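Local coordinates for protein putative oxidoreductase yhhX (Escherichia coli K-12, PDB 3F4L) that probably acts as an NADP-dependent oxidoreductase of the Gfo/Idh/MocA family, with a likely scyllo-inositol dehydrogenase activity, at residues A[17-29]-A[297-309]. Sequence-based numbering, arbitrary orientation.
Sequences YHLPYVLNRKDSW and DYGRVYDALYQTI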
# COMPACT_ATOMS: atom_id res chain seq x y z
N TYR A 17 -17.45 -11.13 23.25
CA TYR A 17 -18.05 -10.43 22.13
C TYR A 17 -19.55 -10.56 21.93
O TYR A 17 -20.12 -9.86 21.10
CB TYR A 17 -17.32 -10.81 20.85
CG TYR A 17 -15.85 -10.47 20.91
CD1 TYR A 17 -15.42 -9.14 20.88
CD2 TYR A 17 -14.88 -11.47 20.99
CE1 TYR A 17 -14.07 -8.82 20.93
CE2 TYR A 17 -13.53 -11.16 21.04
CZ TYR A 17 -13.13 -9.83 21.01
OH TYR A 17 -11.79 -9.52 21.05
N HIS A 18 -20.20 -11.43 22.69
CA HIS A 18 -21.64 -11.60 22.55
C HIS A 18 -22.43 -11.21 23.80
O HIS A 18 -23.23 -10.28 23.78
CB HIS A 18 -21.97 -13.05 22.18
CG HIS A 18 -21.52 -13.42 20.80
ND1 HIS A 18 -22.27 -13.17 19.68
CD2 HIS A 18 -20.38 -14.03 20.37
CE1 HIS A 18 -21.62 -13.60 18.61
NE2 HIS A 18 -20.47 -14.13 19.00
N LEU A 19 -22.21 -11.93 24.89
CA LEU A 19 -22.95 -11.69 26.12
C LEU A 19 -22.95 -10.26 26.66
O LEU A 19 -24.00 -9.76 27.08
CB LEU A 19 -22.49 -12.69 27.20
CG LEU A 19 -23.36 -13.95 27.39
CD1 LEU A 19 -24.10 -14.30 26.10
CD2 LEU A 19 -22.51 -15.12 27.85
N PRO A 20 -21.79 -9.58 26.65
CA PRO A 20 -21.79 -8.21 27.16
C PRO A 20 -22.83 -7.33 26.46
O PRO A 20 -23.44 -6.45 27.08
CB PRO A 20 -20.36 -7.73 26.89
CG PRO A 20 -19.55 -9.00 26.98
CD PRO A 20 -20.44 -9.99 26.23
N TYR A 21 -23.03 -7.59 25.18
CA TYR A 21 -23.97 -6.83 24.36
C TYR A 21 -25.41 -7.34 24.46
O TYR A 21 -26.36 -6.55 24.50
CB TYR A 21 -23.50 -6.86 22.91
CG TYR A 21 -22.18 -6.17 22.70
CD1 TYR A 21 -22.10 -4.77 22.60
CD2 TYR A 21 -20.99 -6.89 22.66
CE1 TYR A 21 -20.89 -4.13 22.47
CE2 TYR A 21 -19.76 -6.25 22.53
CZ TYR A 21 -19.72 -4.87 22.44
OH TYR A 21 -18.51 -4.25 22.31
N VAL A 22 -25.57 -8.66 24.47
CA VAL A 22 -26.88 -9.26 24.55
C VAL A 22 -27.52 -9.04 25.92
O VAL A 22 -28.72 -8.78 26.01
CB VAL A 22 -26.79 -10.77 24.25
CG1 VAL A 22 -28.16 -11.44 24.49
CG2 VAL A 22 -26.36 -10.96 22.80
N LEU A 23 -26.71 -9.12 26.98
CA LEU A 23 -27.24 -8.93 28.33
C LEU A 23 -27.57 -7.45 28.59
O LEU A 23 -28.15 -7.12 29.62
CB LEU A 23 -26.24 -9.44 29.37
CG LEU A 23 -25.85 -10.92 29.20
CD1 LEU A 23 -24.75 -11.30 30.21
CD2 LEU A 23 -27.09 -11.80 29.40
N ASN A 24 -27.20 -6.58 27.66
CA ASN A 24 -27.51 -5.15 27.80
C ASN A 24 -28.81 -4.85 27.04
O ASN A 24 -29.27 -3.70 26.99
CB ASN A 24 -26.38 -4.30 27.23
CG ASN A 24 -26.02 -3.12 28.13
OD1 ASN A 24 -26.89 -2.39 28.61
ND2 ASN A 24 -24.72 -2.92 28.34
N ARG A 25 -29.40 -5.88 26.43
CA ARG A 25 -30.63 -5.73 25.66
C ARG A 25 -31.73 -6.67 26.18
O ARG A 25 -32.43 -7.30 25.40
CB ARG A 25 -30.36 -6.03 24.18
CG ARG A 25 -29.30 -5.11 23.55
CD ARG A 25 -28.89 -5.56 22.15
NE ARG A 25 -27.78 -4.77 21.61
CZ ARG A 25 -27.84 -3.46 21.37
NH1 ARG A 25 -28.96 -2.79 21.63
NH2 ARG A 25 -26.79 -2.81 20.89
N LYS A 26 -31.87 -6.75 27.50
CA LYS A 26 -32.87 -7.62 28.11
C LYS A 26 -34.31 -7.33 27.67
O LYS A 26 -35.19 -8.18 27.80
CB LYS A 26 -32.78 -7.56 29.64
CG LYS A 26 -31.46 -8.08 30.21
CD LYS A 26 -31.68 -9.34 31.03
CE LYS A 26 -30.37 -9.95 31.53
NZ LYS A 26 -29.64 -9.06 32.47
N ASP A 27 -34.57 -6.12 27.16
CA ASP A 27 -35.91 -5.79 26.71
C ASP A 27 -36.15 -6.29 25.28
O ASP A 27 -37.28 -6.29 24.80
CB ASP A 27 -36.15 -4.27 26.77
CG ASP A 27 -34.91 -3.47 26.39
OD1 ASP A 27 -34.28 -3.79 25.36
OD2 ASP A 27 -34.58 -2.51 27.13
N SER A 28 -35.07 -6.74 24.63
CA SER A 28 -35.14 -7.24 23.26
C SER A 28 -34.84 -8.74 23.17
O SER A 28 -35.47 -9.47 22.40
CB SER A 28 -34.13 -6.50 22.38
OG SER A 28 -34.29 -5.10 22.49
N TRP A 29 -33.87 -9.19 23.96
CA TRP A 29 -33.47 -10.58 23.95
C TRP A 29 -33.33 -11.21 25.33
O TRP A 29 -33.03 -10.52 26.31
CB TRP A 29 -32.12 -10.74 23.25
CG TRP A 29 -32.09 -10.28 21.85
CD1 TRP A 29 -31.97 -8.99 21.41
CD2 TRP A 29 -32.16 -11.10 20.69
NE1 TRP A 29 -31.96 -8.96 20.03
CE2 TRP A 29 -32.07 -10.24 19.56
CE3 TRP A 29 -32.29 -12.48 20.48
CZ2 TRP A 29 -32.11 -10.73 18.25
CZ3 TRP A 29 -32.33 -12.96 19.18
CH2 TRP A 29 -32.24 -12.08 18.08
N ASP A 297 -20.80 -0.18 17.98
CA ASP A 297 -21.58 -1.02 18.89
C ASP A 297 -21.83 -2.39 18.25
O ASP A 297 -22.69 -2.53 17.37
CB ASP A 297 -22.91 -0.32 19.22
CG ASP A 297 -23.79 -1.12 20.17
OD1 ASP A 297 -23.29 -2.09 20.79
OD2 ASP A 297 -24.98 -0.78 20.31
N TYR A 298 -21.08 -3.39 18.70
CA TYR A 298 -21.23 -4.74 18.15
C TYR A 298 -22.62 -5.32 18.35
O TYR A 298 -23.03 -6.24 17.64
CB TYR A 298 -20.20 -5.69 18.76
CG TYR A 298 -18.76 -5.32 18.45
CD1 TYR A 298 -18.43 -4.71 17.24
CD2 TYR A 298 -17.73 -5.63 19.34
CE1 TYR A 298 -17.10 -4.42 16.92
CE2 TYR A 298 -16.39 -5.34 19.03
CZ TYR A 298 -16.09 -4.74 17.82
OH TYR A 298 -14.79 -4.46 17.48
N GLY A 299 -23.36 -4.75 19.31
CA GLY A 299 -24.70 -5.22 19.59
C GLY A 299 -25.69 -4.87 18.50
O GLY A 299 -26.82 -5.37 18.49
N ARG A 300 -25.27 -4.02 17.58
CA ARG A 300 -26.14 -3.63 16.49
C ARG A 300 -26.44 -4.82 15.59
O ARG A 300 -27.38 -4.79 14.81
CB ARG A 300 -25.52 -2.45 15.72
CG ARG A 300 -25.73 -1.13 16.48
CD ARG A 300 -24.72 -0.04 16.16
NE ARG A 300 -24.78 0.41 14.78
CZ ARG A 300 -24.08 1.43 14.29
NH1 ARG A 300 -23.26 2.10 15.10
NH2 ARG A 300 -24.18 1.76 13.01
N VAL A 301 -25.64 -5.88 15.72
CA VAL A 301 -25.84 -7.11 14.97
C VAL A 301 -27.14 -7.72 15.50
O VAL A 301 -27.99 -8.17 14.73
CB VAL A 301 -24.68 -8.12 15.20
CG1 VAL A 301 -25.07 -9.50 14.66
CG2 VAL A 301 -23.40 -7.63 14.51
N TYR A 302 -27.29 -7.73 16.82
CA TYR A 302 -28.49 -8.29 17.41
C TYR A 302 -29.70 -7.40 17.16
O TYR A 302 -30.83 -7.89 17.04
CB TYR A 302 -28.28 -8.56 18.90
CG TYR A 302 -27.38 -9.75 19.16
CD1 TYR A 302 -25.99 -9.61 19.25
CD2 TYR A 302 -27.91 -11.04 19.27
CE1 TYR A 302 -25.15 -10.72 19.44
CE2 TYR A 302 -27.09 -12.15 19.46
CZ TYR A 302 -25.72 -11.98 19.54
OH TYR A 302 -24.92 -13.08 19.72
N ASP A 303 -29.48 -6.09 17.07
CA ASP A 303 -30.59 -5.19 16.80
C ASP A 303 -31.09 -5.46 15.38
O ASP A 303 -32.27 -5.30 15.09
CB ASP A 303 -30.19 -3.71 16.95
CG ASP A 303 -29.75 -3.37 18.37
OD1 ASP A 303 -30.34 -3.91 19.32
OD2 ASP A 303 -28.81 -2.55 18.54
N ALA A 304 -30.18 -5.87 14.49
CA ALA A 304 -30.55 -6.18 13.11
C ALA A 304 -31.29 -7.51 13.05
O ALA A 304 -32.29 -7.65 12.33
CB ALA A 304 -29.31 -6.24 12.22
N LEU A 305 -30.79 -8.50 13.78
CA LEU A 305 -31.43 -9.82 13.81
C LEU A 305 -32.84 -9.67 14.39
O LEU A 305 -33.76 -10.37 13.96
CB LEU A 305 -30.59 -10.78 14.66
CG LEU A 305 -29.52 -11.59 13.93
CD1 LEU A 305 -28.83 -10.75 12.90
CD2 LEU A 305 -28.51 -12.12 14.94
N TYR A 306 -33.00 -8.77 15.34
CA TYR A 306 -34.31 -8.53 15.93
C TYR A 306 -35.30 -8.12 14.83
O TYR A 306 -36.35 -8.73 14.66
CB TYR A 306 -34.24 -7.41 16.97
CG TYR A 306 -35.52 -7.24 17.73
CD1 TYR A 306 -35.86 -8.12 18.76
CD2 TYR A 306 -36.44 -6.25 17.39
CE1 TYR A 306 -37.08 -8.02 19.42
CE2 TYR A 306 -37.66 -6.14 18.05
CZ TYR A 306 -37.97 -7.03 19.07
OH TYR A 306 -39.18 -6.94 19.72
N GLN A 307 -34.94 -7.08 14.08
CA GLN A 307 -35.79 -6.58 13.01
C GLN A 307 -36.03 -7.64 11.96
O GLN A 307 -37.17 -7.86 11.53
CB GLN A 307 -35.16 -5.34 12.36
CG GLN A 307 -35.00 -4.16 13.30
CD GLN A 307 -34.70 -2.87 12.55
OE1 GLN A 307 -34.49 -1.81 13.16
NE2 GLN A 307 -34.70 -2.94 11.22
N THR A 308 -34.97 -8.31 11.53
CA THR A 308 -35.10 -9.37 10.54
C THR A 308 -36.09 -10.44 10.98
O THR A 308 -37.01 -10.79 10.24
CB THR A 308 -33.76 -10.04 10.25
OG1 THR A 308 -32.96 -9.15 9.46
CG2 THR A 308 -33.97 -11.35 9.50
N ILE A 309 -35.89 -10.97 12.18
CA ILE A 309 -36.74 -12.03 12.72
C ILE A 309 -38.17 -11.58 13.06
O ILE A 309 -39.14 -12.28 12.78
CB ILE A 309 -36.11 -12.64 13.99
CG1 ILE A 309 -34.85 -13.42 13.61
CG2 ILE A 309 -37.11 -13.56 14.69
CD1 ILE A 309 -34.11 -13.97 14.80
O HOH W 1 -32.14 -5.76 19.99
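Where helix 300-311, returning from the C-terminal part of the chain, packs against the Rossmann fold, Y302 meets H18, V22 and W29, which come from the first helix and the strand after it. V22 CG2 sits over the centre of the Y302 ring, 3.5 Å from CZ, a CH-pi contact suited to a compact branched residue. At the far end of that ring, Y302 OH lies at the imidazole edge, hydrogen-bonded to H18 ND1 (2.7 Å); H18 NE2 is taken by E95, so both nitrogens of this buried ring are used. The broad indole of W29 receives the edge of Y302 on its face, planes at 85°, while NE1 bonds weakly to Y302 O.

R25, extended through chi2 171° and chi3 -174°, reaches two aspartates. D297 OD2, at the guanidinium edge, forms a salt bridge with R25 NH2 (2.8 Å) whose hydrogen bond is weak. D303 OD1 pairs with R25 NH1 (2.9 Å) from over one face, a salt bridge by charge only; the same oxygen accepts from a water. D297 OD1 takes a capping bond from G299 N in the turn leading into the helix; glycine suits this place, its CA close to Y21 CB and R25 NH2. Y298 CB lies over the Y21 ring, 3.9 Å from its centroid; an alanine here instead of Y21 would probably leave Y298 CB without that face and open a gap beside D297. A late helix thus packs onto helix 12-22 and the parallel sheet, consistent with a Gfo/Idh/MocA oxidoreductase, whose N-terminal part is a Rossmann fold.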